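Local coordinates for D-alanyl-D-alanine carboxypeptidase (Penicillin binding protein) family protein (Francisella tularensis subsp. tularensis, PDB 6OSU) that probably trims the terminal D-alanine from peptidoglycan precursors, as a serine-type D-Ala-D-Ala carboxypeptidase of the S11 family, at residues N265-L268 / F269-D272. Numbering follows the deposited sequence.
Sequences NRLL and FTFD
Three donors converge on the carbonyl oxygen of R266: F269 N at 3.0 Å from R266 O, T270 N at 3.2 Å, and T270 OG1, also at 3.2 Å. T270 N lies in the carbonyl plane, while F269 N and the T270 hydroxyl come in from opposite faces of it. The hydroxyl reaches back because OG1 sits between the backbone N and the carbonyl carbon (chi1 61°), which lets threonine add a side-chain bond to the same carbonyl at the end of this one-turn helix. One residue on, F271 N bonds to L267 O at 2.9 Å as F271 itself leaves helical geometry. At the other end, N265 OD1 accepts from L267 N, a capping bond for which the short asparagine side chain is well fitted.

On the exposed side, the R266 chain bends at chi2 and chi3 and lays its guanidinium nearly parallel to the F269 ring, planes 7° apart and centres 4.5 Å apart. This cation-pi stack is offset, with R266 NH1 3.7 Å from F269 CD2; arginine suits the place because its flat, charged end can lie over an aromatic face. L268 CB meets the opposite ring face. L267, buried, and F271, partly exposed, run side by side, L267 CG 4.0 Å from F271 CB; apolar side chains suit a place where both meet strand 288-295 and L321 of helix 310-327.

The capping N265 side chain lies about 7 Å from that of K278, so the turn stands beside the predicted substrate site of this penicillin-binding-type domain. Helix 267-270 leads into edge strand 274-282, which carries K278, while R266 touches D314 of helix 310-327.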
ATOM      1  N   ASN A 265      -6.816   4.392  12.741  1.00 70.02           N
ATOM      2  CA  ASN A 265      -6.113   3.183  12.320  1.00 65.42           C
ATOM      3  C   ASN A 265      -5.343   2.670  13.530  1.00 65.52           C
ATOM      4  O   ASN A 265      -4.227   3.105  13.820  1.00 65.65           O
ATOM      5  CB  ASN A 265      -5.197   3.462  11.136  1.00 61.47           C
ATOM      6  CG  ASN A 265      -4.469   2.220  10.660  1.00 60.21           C
ATOM      7  OD1 ASN A 265      -4.791   1.104  11.065  1.00 59.55           O
ATOM      8  ND2 ASN A 265      -3.481   2.409   9.791  1.00 59.90           N
ATOM      9  N   ARG A 266      -5.961   1.727  14.247  1.00 64.82           N
ATOM     10  CA  ARG A 266      -5.369   1.211  15.476  1.00 65.42           C
ATOM     11  C   ARG A 266      -4.012   0.565  15.229  1.00 63.07           C
ATOM     12  O   ARG A 266      -3.180   0.501  16.141  1.00 63.55           O
ATOM     13  CB  ARG A 266      -6.320   0.208  16.131  1.00 67.58           C
ATOM     14  CG  ARG A 266      -7.602   0.819  16.675  1.00 69.30           C
ATOM     15  CD  ARG A 266      -7.282   1.877  17.707  1.00 72.49           C
ATOM     16  NE  ARG A 266      -6.293   1.397  18.670  1.00 76.15           N
ATOM     17  CZ  ARG A 266      -5.660   2.173  19.544  1.00 78.07           C
ATOM     18  NH1 ARG A 266      -5.911   3.475  19.583  1.00 77.50           N
ATOM     19  NH2 ARG A 266      -4.773   1.646  20.376  1.00 80.77           N
ATOM     20  N   LEU A 267      -3.768   0.090  14.004  1.00 60.46           N
ATOM     21  CA  LEU A 267      -2.521  -0.603  13.699  1.00 58.88           C
ATOM     22  C   LEU A 267      -1.300   0.273  13.945  1.00 58.60           C
ATOM     23  O   LEU A 267      -0.222  -0.248  14.258  1.00 60.02           O
ATOM     24  CB  LEU A 267      -2.537  -1.086  12.249  1.00 56.25           C
ATOM     25  CG  LEU A 267      -2.796  -2.573  12.012  1.00 55.19           C
ATOM     26  CD1 LEU A 267      -4.109  -2.999  12.642  1.00 55.52           C
ATOM     27  CD2 LEU A 267      -2.794  -2.869  10.522  1.00 53.56           C
ATOM     28  N   LEU A 268      -1.442   1.595  13.804  1.00 57.36           N
ATOM     29  CA  LEU A 268      -0.316   2.493  14.053  1.00 59.15           C
ATOM     30  C   LEU A 268       0.249   2.296  15.452  1.00 63.69           C
ATOM     31  O   LEU A 268       1.468   2.355  15.651  1.00 66.30           O
ATOM     32  CB  LEU A 268      -0.743   3.948  13.863  1.00 57.49           C
ATOM     33  CG  LEU A 268      -1.128   4.410  12.462  1.00 55.54           C
ATOM     34  CD1 LEU A 268      -1.431   5.900  12.486  1.00 56.24           C
ATOM     35  CD2 LEU A 268      -0.020   4.090  11.470  1.00 54.51           C
ATOM     36  N   PHE A 269      -0.620   2.057  16.430  1.00 65.35           N
ATOM     37  CA  PHE A 269      -0.204   1.932  17.820  1.00 69.39           C
ATOM     38  C   PHE A 269       0.158   0.505  18.204  1.00 70.83           C
ATOM     39  O   PHE A 269       0.998   0.305  19.091  1.00 73.51           O
ATOM     40  CB  PHE A 269      -1.316   2.438  18.748  1.00 70.24           C
ATOM     41  CG  PHE A 269      -1.912   3.754  18.324  1.00 69.48           C
ATOM     42  CD1 PHE A 269      -1.447   4.947  18.856  1.00 70.92           C
ATOM     43  CD2 PHE A 269      -2.940   3.797  17.392  1.00 67.44           C
ATOM     44  CE1 PHE A 269      -1.993   6.158  18.464  1.00 70.24           C
ATOM     45  CE2 PHE A 269      -3.489   5.003  16.994  1.00 66.50           C
ATOM     46  CZ  PHE A 269      -3.016   6.185  17.533  1.00 68.36           C
ATOM     47  N   THR A 270      -0.450  -0.492  17.560  1.00 69.36           N
ATOM     48  CA  THR A 270      -0.305  -1.886  17.964  1.00 71.42           C
ATOM     49  C   THR A 270       0.680  -2.671  17.106  1.00 72.06           C
ATOM     50  O   THR A 270       1.481  -3.439  17.648  1.00 76.25           O
ATOM     51  CB  THR A 270      -1.669  -2.585  17.939  1.00 70.46           C
ATOM     52  OG1 THR A 270      -2.210  -2.549  16.611  1.00 67.40           O
ATOM     53  CG2 THR A 270      -2.634  -1.896  18.892  1.00 71.38           C
ATOM     54  N   PHE A 271       0.650  -2.504  15.787  1.00 68.87           N
ATOM     55  CA  PHE A 271       1.462  -3.314  14.885  1.00 68.33           C
ATOM     56  C   PHE A 271       2.811  -2.639  14.662  1.00 71.56           C
ATOM     57  O   PHE A 271       2.870  -1.483  14.229  1.00 71.54           O
ATOM     58  CB  PHE A 271       0.739  -3.527  13.556  1.00 62.91           C
ATOM     59  CG  PHE A 271       1.282  -4.672  12.744  1.00 60.86           C
ATOM     60  CD1 PHE A 271       0.681  -5.921  12.799  1.00 60.48           C
ATOM     61  CD2 PHE A 271       2.385  -4.497  11.923  1.00 59.03           C
ATOM     62  CE1 PHE A 271       1.174  -6.973  12.051  1.00 60.23           C
ATOM     63  CE2 PHE A 271       2.884  -5.546  11.176  1.00 58.56           C
ATOM     64  CZ  PHE A 271       2.278  -6.785  11.237  1.00 59.36           C
ATOM     65  N   ASP A 272       3.888  -3.367  14.948  1.00 75.65           N
ATOM     66  CA  ASP A 272       5.230  -2.823  14.787  1.00 79.22           C
ATOM     67  C   ASP A 272       5.555  -2.640  13.309  1.00 77.09           C
ATOM     68  O   ASP A 272       5.478  -3.589  12.522  1.00 77.21           O
ATOM     69  CB  ASP A 272       6.258  -3.743  15.438  1.00 85.24           C
ATOM     70  CG  ASP A 272       7.457  -2.988  15.979  1.00 90.57           C
ATOM     71  OD1 ASP A 272       7.422  -2.595  17.166  1.00 93.79           O
ATOM     72  OD2 ASP A 272       8.430  -2.778  15.219  1.00 92.07           O
TER